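Local coordinates for protein glutaredoxin-glutathione complex (Polygonaceae, PDB 5KQA) that binds glutathione and, as a member of the glutaredoxin family, probably catalyses glutathione-dependent thiol-disulfide exchange, at residues 37-42 and 94-99. Numbering follows the deposited sequence.
Sequences NPLVVF and VFIGGK
Val40 and Phe95 form the hydrogen-bonded pair at the middle of two antiparallel strands, 39-42 and 94-96. Val40 N donates to Phe95 O at 2.9 Å, and Phe95 N returns a bond to Val40 O. A third bond extends the register beyond the strand: Gly97 N donates to Pro38 O at 2.8 Å. Pro38 O also takes a CA-H...O contact from Ile96.

On the face carrying Leu39, Val41, Val94 and Ile96, the main apolar contact is made by one methyl. Chi1 of 170° sets Leu39 CG beside the carbonyl carbon, and chi2 of 57° then turns CD1 to the other strand. Leu39 CD1 lies 3.5 Å from Ile96 CG1 and 3.6 Å from Val94 CG1. It thus touches both branched residues of the facing strand.

The other face carries Val40 and Phe95, and the Phe42 ring joins them there. Phe42 CE2 meets Phe95 CE1 at 3.8 Å, with the ring planes at 83°. Val40 CG1 sits over one face of the Phe42 ring, toward its rim.

Beyond the Leu39-Ile96 pair, Ile96 to Lys99 make a type I' turn with two positive-phi glycines at its centre. It closes the beta hairpin of strands 93-96 and 99-102, and Ile96 and Lys99 exchange two backbone bonds. A water accepts from Gly98 N at 2.9 Å and lies within hydrogen-bonding distance of Asn37 O.

The pair is central in the four-stranded sheet of the thioredoxin fold, with strands 65-68 and 99-102 outside it. Helices 48-60 and 116-122 pack on the Leu39 face. Helix 20-35 packs on Phe42 and Phe95.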
loop_
_atom_site.group_PDB
_atom_site.type_symbol
_atom_site.label_atom_id
_atom_site.label_comp_id
_atom_site.label_asym_id
_atom_site.label_seq_id
_atom_site.Cartn_x
_atom_site.Cartn_y
_atom_site.Cartn_z
ATOM N N ASN A 37 -2.882 6.191 -7.988
ATOM C CA ASN A 37 -3.920 5.316 -7.457
ATOM C C ASN A 37 -4.460 5.862 -6.159
ATOM O O ASN A 37 -3.691 6.141 -5.248
ATOM C CB ASN A 37 -3.387 3.903 -7.231
ATOM C CG ASN A 37 -3.134 3.170 -8.518
ATOM O OD1 ASN A 37 -4.054 2.636 -9.120
ATOM N ND2 ASN A 37 -1.878 3.131 -8.945
ATOM N N PRO A 38 -5.783 6.045 -6.075
ATOM C CA PRO A 38 -6.351 6.516 -4.810
ATOM C C PRO A 38 -5.960 5.592 -3.653
ATOM O O PRO A 38 -5.567 6.054 -2.588
ATOM C CB PRO A 38 -7.859 6.495 -5.074
ATOM C CG PRO A 38 -7.970 6.696 -6.564
ATOM C CD PRO A 38 -6.783 5.996 -7.160
ATOM N N LEU A 39 -6.029 4.291 -3.887
ATOM C CA LEU A 39 -5.668 3.303 -2.877
ATOM C C LEU A 39 -4.631 2.312 -3.433
ATOM O O LEU A 39 -4.853 1.681 -4.469
ATOM C CB LEU A 39 -6.924 2.564 -2.400
ATOM C CG LEU A 39 -6.746 1.328 -1.516
ATOM C CD1 LEU A 39 -5.948 1.684 -0.252
ATOM C CD2 LEU A 39 -8.094 0.711 -1.162
ATOM N N VAL A 40 -3.499 2.186 -2.753
ATOM C CA VAL A 40 -2.463 1.245 -3.175
ATOM C C VAL A 40 -2.144 0.288 -2.044
ATOM O O VAL A 40 -1.973 0.700 -0.893
ATOM C CB VAL A 40 -1.140 1.938 -3.601
ATOM C CG1 VAL A 40 -0.117 0.887 -4.069
ATOM C CG2 VAL A 40 -1.380 2.978 -4.688
ATOM N N VAL A 41 -2.039 -0.990 -2.381
ATOM C CA VAL A 41 -1.638 -1.991 -1.412
ATOM C C VAL A 41 -0.347 -2.662 -1.861
ATOM O O VAL A 41 -0.383 -3.558 -2.694
ATOM C CB VAL A 41 -2.728 -3.055 -1.211
ATOM C CG1 VAL A 41 -2.283 -4.051 -0.161
ATOM C CG2 VAL A 41 -4.048 -2.397 -0.788
ATOM N N PHE A 42 0.796 -2.231 -1.321
ATOM C CA PHE A 42 2.035 -2.952 -1.593
ATOM C C PHE A 42 1.968 -4.249 -0.807
ATOM O O PHE A 42 1.757 -4.251 0.395
ATOM C CB PHE A 42 3.277 -2.143 -1.239
ATOM C CG PHE A 42 3.471 -0.935 -2.106
ATOM C CD1 PHE A 42 4.054 -1.052 -3.364
ATOM C CD2 PHE A 42 3.057 0.315 -1.674
ATOM C CE1 PHE A 42 4.232 0.066 -4.176
ATOM C CE2 PHE A 42 3.236 1.444 -2.476
ATOM C CZ PHE A 42 3.823 1.314 -3.735
ATOM N N VAL A 94 0.070 0.067 2.932
ATOM C CA VAL A 94 -1.074 0.726 2.303
ATOM C C VAL A 94 -0.940 2.255 2.217
ATOM O O VAL A 94 -0.550 2.917 3.180
ATOM C CB VAL A 94 -2.380 0.379 3.081
ATOM C CG1 VAL A 94 -3.614 1.010 2.420
ATOM C CG2 VAL A 94 -2.541 -1.130 3.197
ATOM N N PHE A 95 -1.272 2.806 1.051
ATOM C CA PHE A 95 -1.368 4.253 0.870
ATOM C C PHE A 95 -2.776 4.616 0.434
ATOM O O PHE A 95 -3.383 3.907 -0.367
ATOM C CB PHE A 95 -0.368 4.756 -0.172
ATOM C CG PHE A 95 1.064 4.689 0.270
ATOM C CD1 PHE A 95 1.717 3.469 0.361
ATOM C CD2 PHE A 95 1.760 5.845 0.570
ATOM C CE1 PHE A 95 3.037 3.403 0.743
ATOM C CE2 PHE A 95 3.080 5.789 0.956
ATOM C CZ PHE A 95 3.720 4.561 1.050
ATOM N N ILE A 96 -3.287 5.720 0.966
ATOM C CA ILE A 96 -4.600 6.241 0.583
ATOM C C ILE A 96 -4.492 7.740 0.308
ATOM O O ILE A 96 -4.035 8.495 1.162
ATOM C CB ILE A 96 -5.664 5.988 1.683
ATOM C CG1 ILE A 96 -5.884 4.483 1.858
ATOM C CG2 ILE A 96 -6.992 6.682 1.338
ATOM C CD1 ILE A 96 -6.903 4.122 2.917
ATOM N N GLY A 97 -4.890 8.158 -0.890
ATOM C CA GLY A 97 -4.835 9.562 -1.264
ATOM C C GLY A 97 -3.437 10.155 -1.182
ATOM O O GLY A 97 -3.272 11.334 -0.901
ATOM N N GLY A 98 -2.426 9.336 -1.446
ATOM C CA GLY A 98 -1.055 9.805 -1.428
ATOM C C GLY A 98 -0.413 9.711 -0.058
ATOM O O GLY A 98 0.769 9.998 0.107
ATOM N N LYS A 99 -1.184 9.290 0.935
ATOM C CA LYS A 99 -0.676 9.282 2.297
ATOM C C LYS A 99 -0.487 7.864 2.817
ATOM O O LYS A 99 -1.278 6.967 2.514
ATOM C CB LYS A 99 -1.613 10.071 3.209
ATOM C CG LYS A 99 -1.741 11.535 2.809
ATOM C CD LYS A 99 -1.558 12.448 3.995
ATOM C CE LYS A 99 -1.849 13.891 3.628
ATOM N NZ LYS A 99 -0.818 14.444 2.724
HETATM O O HOH W 1 -2.466 6.731 -2.818
#